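PDB 4GRX: aminotransferase from Paracoccus denitrificans, which probably transfers amino groups between amines or amino acids and keto acceptors, as a pyridoxal-phosphate-dependent class III omega-aminotransferase. Local coordinates for residues 139-147 with 318-329. Sequence-based numbering, arbitrary orientation.
Sequences MLWFLHAAE and RVEAAVEAIEEF
Phe142 reaches from helix 139-146 to the flank of helix 318-324 and touches it with the far end of its ring. Phe142 CE1 lies 3.9 Å from both Ala322 CB and Val323 CG2; with CG anti to the backbone N (chi1 174°), the ring is carried toward helix 318-324. Phe329, in the chain after helix 313-324, turns its edge toward the face of Phe142 in a T-shaped pair, centroids 6.0 Å apart and planes at 72°. Met139 adds to this apolar cluster, its CE meeting Phe329 CZ at 3.7 Å.

Arg318 illustrates how a charged side chain can border such a cluster. Its guanidinium binds the carboxylate of Glu147 side-on, the two planes nearly coplanar: Arg318 NH2 donates to Glu147 OE1 at 3.0 Å and Arg318 NE to Glu147 OE2 at 3.2 Å, with a longer NE bond to OE1. Both oxygens present syn lone pairs, and the two-nitrogen grip should restrict rotation of either group. Between salt bridge and aromatic cluster stands Leu143, whose branches divide the work: CD2 lies over one guanidinium face, offset toward its rim, while CD1 approaches the backbone at Arg318 O (3.6 Å) and also Ala322 CB. Small Ala146 and Ala322 meet through their CB atoms nearby.

Asp314, earlier on helix 313-324, forms a second salt bridge with Arg318, and Phe124 of strand 122-126 packs edge-to-face with Phe329. At the dimer interface, Leu28 and Tyr29 of the second subunit pack on Met139 and Phe329, respectively. The axes of 139-146 and 318-324 pass 9.7 Å apart at 69°; the contact joins the C-terminal parts of helices 129-146 and 313-324, which follow the adjacent antiparallel strands 122-126 and 307-311 at one edge of the seven-stranded sheet.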
loop_
_atom_site.group_PDB
_atom_site.type_symbol
_atom_site.label_atom_id
_atom_site.label_comp_id
_atom_site.label_asym_id
_atom_site.label_seq_id
_atom_site.Cartn_x
_atom_site.Cartn_y
_atom_site.Cartn_z
ATOM N N MET A 139 -4.142 -5.965 13.406
ATOM C CA MET A 139 -3.349 -6.306 14.576
ATOM C C MET A 139 -4.226 -6.248 15.830
ATOM O O MET A 139 -4.217 -7.172 16.639
ATOM C CB MET A 139 -2.189 -5.335 14.706
ATOM C CG MET A 139 -0.823 -5.982 14.806
ATOM S SD MET A 139 0.422 -4.761 14.308
ATOM C CE MET A 139 1.669 -5.795 13.544
ATOM N N LEU A 140 -5.007 -5.179 15.979
ATOM C CA LEU A 140 -5.950 -5.083 17.092
ATOM C C LEU A 140 -6.967 -6.243 17.091
ATOM O O LEU A 140 -7.149 -6.902 18.122
ATOM C CB LEU A 140 -6.630 -3.710 17.119
ATOM C CG LEU A 140 -5.690 -2.510 17.337
ATOM C CD1 LEU A 140 -6.448 -1.204 17.241
ATOM C CD2 LEU A 140 -4.968 -2.584 18.674
ATOM N N TRP A 141 -7.587 -6.532 15.946
ATOM C CA TRP A 141 -8.528 -7.652 15.867
ATOM C C TRP A 141 -7.919 -8.968 16.249
ATOM O O TRP A 141 -8.459 -9.685 17.070
ATOM C CB TRP A 141 -9.128 -7.763 14.482
ATOM C CG TRP A 141 -9.978 -6.598 14.121
ATOM C CD1 TRP A 141 -10.562 -5.686 14.982
ATOM C CD2 TRP A 141 -10.386 -6.183 12.777
ATOM N NE1 TRP A 141 -11.261 -4.751 14.283
ATOM C CE2 TRP A 141 -11.215 -5.006 12.954
ATOM C CE3 TRP A 141 -10.153 -6.659 11.491
ATOM C CZ2 TRP A 141 -11.777 -4.336 11.875
ATOM C CZ3 TRP A 141 -10.734 -5.995 10.412
ATOM C CH2 TRP A 141 -11.519 -4.852 10.600
ATOM N N PHE A 142 -6.794 -9.299 15.625
ATOM C CA PHE A 142 -5.968 -10.462 15.978
ATOM C C PHE A 142 -5.734 -10.523 17.490
ATOM O O PHE A 142 -5.992 -11.545 18.125
ATOM C CB PHE A 142 -4.636 -10.364 15.208
ATOM C CG PHE A 142 -3.621 -11.415 15.568
ATOM C CD1 PHE A 142 -2.450 -11.061 16.247
ATOM C CD2 PHE A 142 -3.802 -12.747 15.197
ATOM C CE1 PHE A 142 -1.503 -12.008 16.574
ATOM C CE2 PHE A 142 -2.859 -13.702 15.532
ATOM C CZ PHE A 142 -1.712 -13.335 16.221
ATOM N N LEU A 143 -5.276 -9.411 18.065
ATOM C CA LEU A 143 -4.873 -9.372 19.454
ATOM C C LEU A 143 -6.028 -9.623 20.444
ATOM O O LEU A 143 -5.940 -10.525 21.278
ATOM C CB LEU A 143 -4.126 -8.071 19.757
ATOM C CG LEU A 143 -3.589 -7.941 21.186
ATOM C CD1 LEU A 143 -2.609 -9.057 21.525
ATOM C CD2 LEU A 143 -2.958 -6.582 21.392
ATOM N N HIS A 144 -7.106 -8.850 20.357
ATOM C CA HIS A 144 -8.244 -9.037 21.270
ATOM C C HIS A 144 -8.911 -10.384 21.114
ATOM O O HIS A 144 -9.310 -11.010 22.114
ATOM C CB HIS A 144 -9.249 -7.888 21.156
ATOM C CG HIS A 144 -8.620 -6.520 21.295
ATOM N ND1 HIS A 144 -7.913 -6.149 22.390
ATOM C CD2 HIS A 144 -8.596 -5.433 20.426
ATOM C CE1 HIS A 144 -7.473 -4.891 22.237
ATOM N NE2 HIS A 144 -7.880 -4.453 21.026
ATOM N N ALA A 145 -9.011 -10.874 19.875
ATOM C CA ALA A 145 -9.553 -12.228 19.656
ATOM C C ALA A 145 -8.697 -13.287 20.371
ATOM O O ALA A 145 -9.222 -14.153 21.058
ATOM C CB ALA A 145 -9.693 -12.546 18.174
ATOM N N ALA A 146 -7.378 -13.193 20.225
ATOM C CA ALA A 146 -6.481 -14.159 20.846
ATOM C C ALA A 146 -6.464 -14.009 22.361
ATOM O O ALA A 146 -6.073 -14.924 23.075
ATOM C CB ALA A 146 -5.076 -14.018 20.277
ATOM N N GLU A 147 -6.891 -12.853 22.850
ATOM C CA GLU A 147 -6.911 -12.618 24.286
ATOM C C GLU A 147 -8.313 -12.843 24.867
ATOM O O GLU A 147 -8.582 -12.476 26.005
ATOM C CB GLU A 147 -6.340 -11.226 24.621
ATOM C CG GLU A 147 -4.822 -11.160 24.471
ATOM C CD GLU A 147 -4.195 -9.873 24.992
ATOM O OE1 GLU A 147 -4.866 -8.815 24.946
ATOM O OE2 GLU A 147 -3.013 -9.917 25.444
ATOM N N ARG A 318 2.366 -8.205 24.118
ATOM C CA ARG A 318 1.086 -8.869 23.893
ATOM C C ARG A 318 0.919 -9.458 22.482
ATOM O O ARG A 318 0.485 -10.616 22.343
ATOM C CB ARG A 318 -0.074 -7.948 24.282
ATOM C CG ARG A 318 -0.310 -7.898 25.784
ATOM C CD ARG A 318 -1.107 -6.674 26.192
ATOM N NE ARG A 318 -2.501 -6.735 25.751
ATOM C CZ ARG A 318 -3.271 -5.668 25.562
ATOM N NH1 ARG A 318 -2.787 -4.449 25.773
ATOM N NH2 ARG A 318 -4.523 -5.821 25.151
ATOM N N VAL A 319 1.290 -8.680 21.461
ATOM C CA VAL A 319 1.253 -9.142 20.066
ATOM C C VAL A 319 2.205 -10.321 19.876
ATOM O O VAL A 319 1.812 -11.359 19.341
ATOM C CB VAL A 319 1.591 -8.016 19.057
ATOM C CG1 VAL A 319 1.785 -8.574 17.657
ATOM C CG2 VAL A 319 0.504 -6.957 19.059
ATOM N N GLU A 320 3.444 -10.155 20.336
ATOM C CA GLU A 320 4.461 -11.204 20.268
ATOM C C GLU A 320 3.972 -12.518 20.865
ATOM O O GLU A 320 4.050 -13.555 20.202
ATOM C CB GLU A 320 5.743 -10.751 20.960
ATOM C CG GLU A 320 6.753 -11.860 21.177
ATOM C CD GLU A 320 7.577 -11.649 22.433
ATOM O OE1 GLU A 320 8.414 -10.712 22.443
ATOM O OE2 GLU A 320 7.385 -12.422 23.405
ATOM N N ALA A 321 3.473 -12.477 22.103
ATOM C CA ALA A 321 2.924 -13.668 22.758
ATOM C C ALA A 321 1.786 -14.280 21.942
ATOM O O ALA A 321 1.756 -15.495 21.720
ATOM C CB ALA A 321 2.447 -13.341 24.162
ATOM N N ALA A 322 0.865 -13.426 21.487
ATOM C CA ALA A 322 -0.307 -13.857 20.718
ATOM C C ALA A 322 0.085 -14.618 19.456
ATOM O O ALA A 322 -0.539 -15.627 19.121
ATOM C CB ALA A 322 -1.175 -12.660 20.372
ATOM N N VAL A 323 1.127 -14.123 18.784
ATOM C CA VAL A 323 1.708 -14.729 17.588
ATOM C C VAL A 323 2.193 -16.146 17.865
ATOM O O VAL A 323 1.747 -17.082 17.199
ATOM C CB VAL A 323 2.870 -13.876 17.011
ATOM C CG1 VAL A 323 3.651 -14.634 15.944
ATOM C CG2 VAL A 323 2.345 -12.582 16.422
ATOM N N GLU A 324 3.077 -16.305 18.853
ATOM C CA GLU A 324 3.676 -17.613 19.165
ATOM C C GLU A 324 2.671 -18.701 19.547
ATOM O O GLU A 324 2.968 -19.892 19.398
ATOM C CB GLU A 324 4.786 -17.490 20.216
ATOM C CG GLU A 324 6.176 -17.305 19.620
ATOM C CD GLU A 324 7.038 -16.351 20.429
ATOM O OE1 GLU A 324 7.439 -16.721 21.562
ATOM O OE2 GLU A 324 7.314 -15.229 19.923
ATOM N N ALA A 325 1.490 -18.299 20.019
ATOM C CA ALA A 325 0.411 -19.250 20.313
ATOM C C ALA A 325 -0.114 -19.927 19.038
ATOM O O ALA A 325 -0.665 -21.022 19.091
ATOM C CB ALA A 325 -0.720 -18.556 21.060
ATOM N N ILE A 326 0.093 -19.269 17.898
ATOM C CA ILE A 326 -0.511 -19.642 16.614
ATOM C C ILE A 326 0.572 -19.993 15.573
ATOM O O ILE A 326 0.324 -20.758 14.639
ATOM C CB ILE A 326 -1.456 -18.503 16.140
ATOM C CG1 ILE A 326 -2.894 -19.012 15.992
ATOM C CG2 ILE A 326 -0.925 -17.752 14.919
ATOM C CD1 ILE A 326 -3.926 -18.040 16.534
ATOM N N GLU A 327 1.761 -19.410 15.760
ATOM C CA GLU A 327 3.019 -19.744 15.051
ATOM C C GLU A 327 3.376 -18.948 13.788
ATOM O O GLU A 327 4.429 -19.192 13.193
ATOM C CB GLU A 327 3.158 -21.248 14.802
ATOM C CG GLU A 327 3.577 -22.013 16.043
ATOM C CD GLU A 327 3.788 -23.479 15.775
ATOM O OE1 GLU A 327 3.850 -23.871 14.592
ATOM O OE2 GLU A 327 3.894 -24.238 16.754
ATOM N N GLU A 328 2.525 -17.998 13.396
ATOM C CA GLU A 328 2.796 -17.126 12.249
ATOM C C GLU A 328 1.902 -15.876 12.281
ATOM O O GLU A 328 0.719 -15.967 12.612
ATOM C CB GLU A 328 2.620 -17.901 10.924
ATOM C CG GLU A 328 3.032 -17.134 9.664
ATOM C CD GLU A 328 3.319 -18.021 8.452
ATOM O OE1 GLU A 328 3.780 -19.169 8.631
ATOM O OE2 GLU A 328 3.101 -17.554 7.307
ATOM N N PHE A 329 2.470 -14.714 11.965
ATOM C CA PHE A 329 1.662 -13.520 11.699
ATOM C C PHE A 329 1.333 -13.493 10.198
ATOM O O PHE A 329 2.128 -12.989 9.399
ATOM C CB PHE A 329 2.399 -12.248 12.137
ATOM C CG PHE A 329 1.594 -10.977 11.982
ATOM C CD1 PHE A 329 0.445 -10.754 12.743
ATOM C CD2 PHE A 329 2.004 -9.978 11.099
ATOM C CE1 PHE A 329 -0.285 -9.575 12.609
ATOM C CE2 PHE A 329 1.280 -8.797 10.969
ATOM C CZ PHE A 329 0.131 -8.598 11.720
#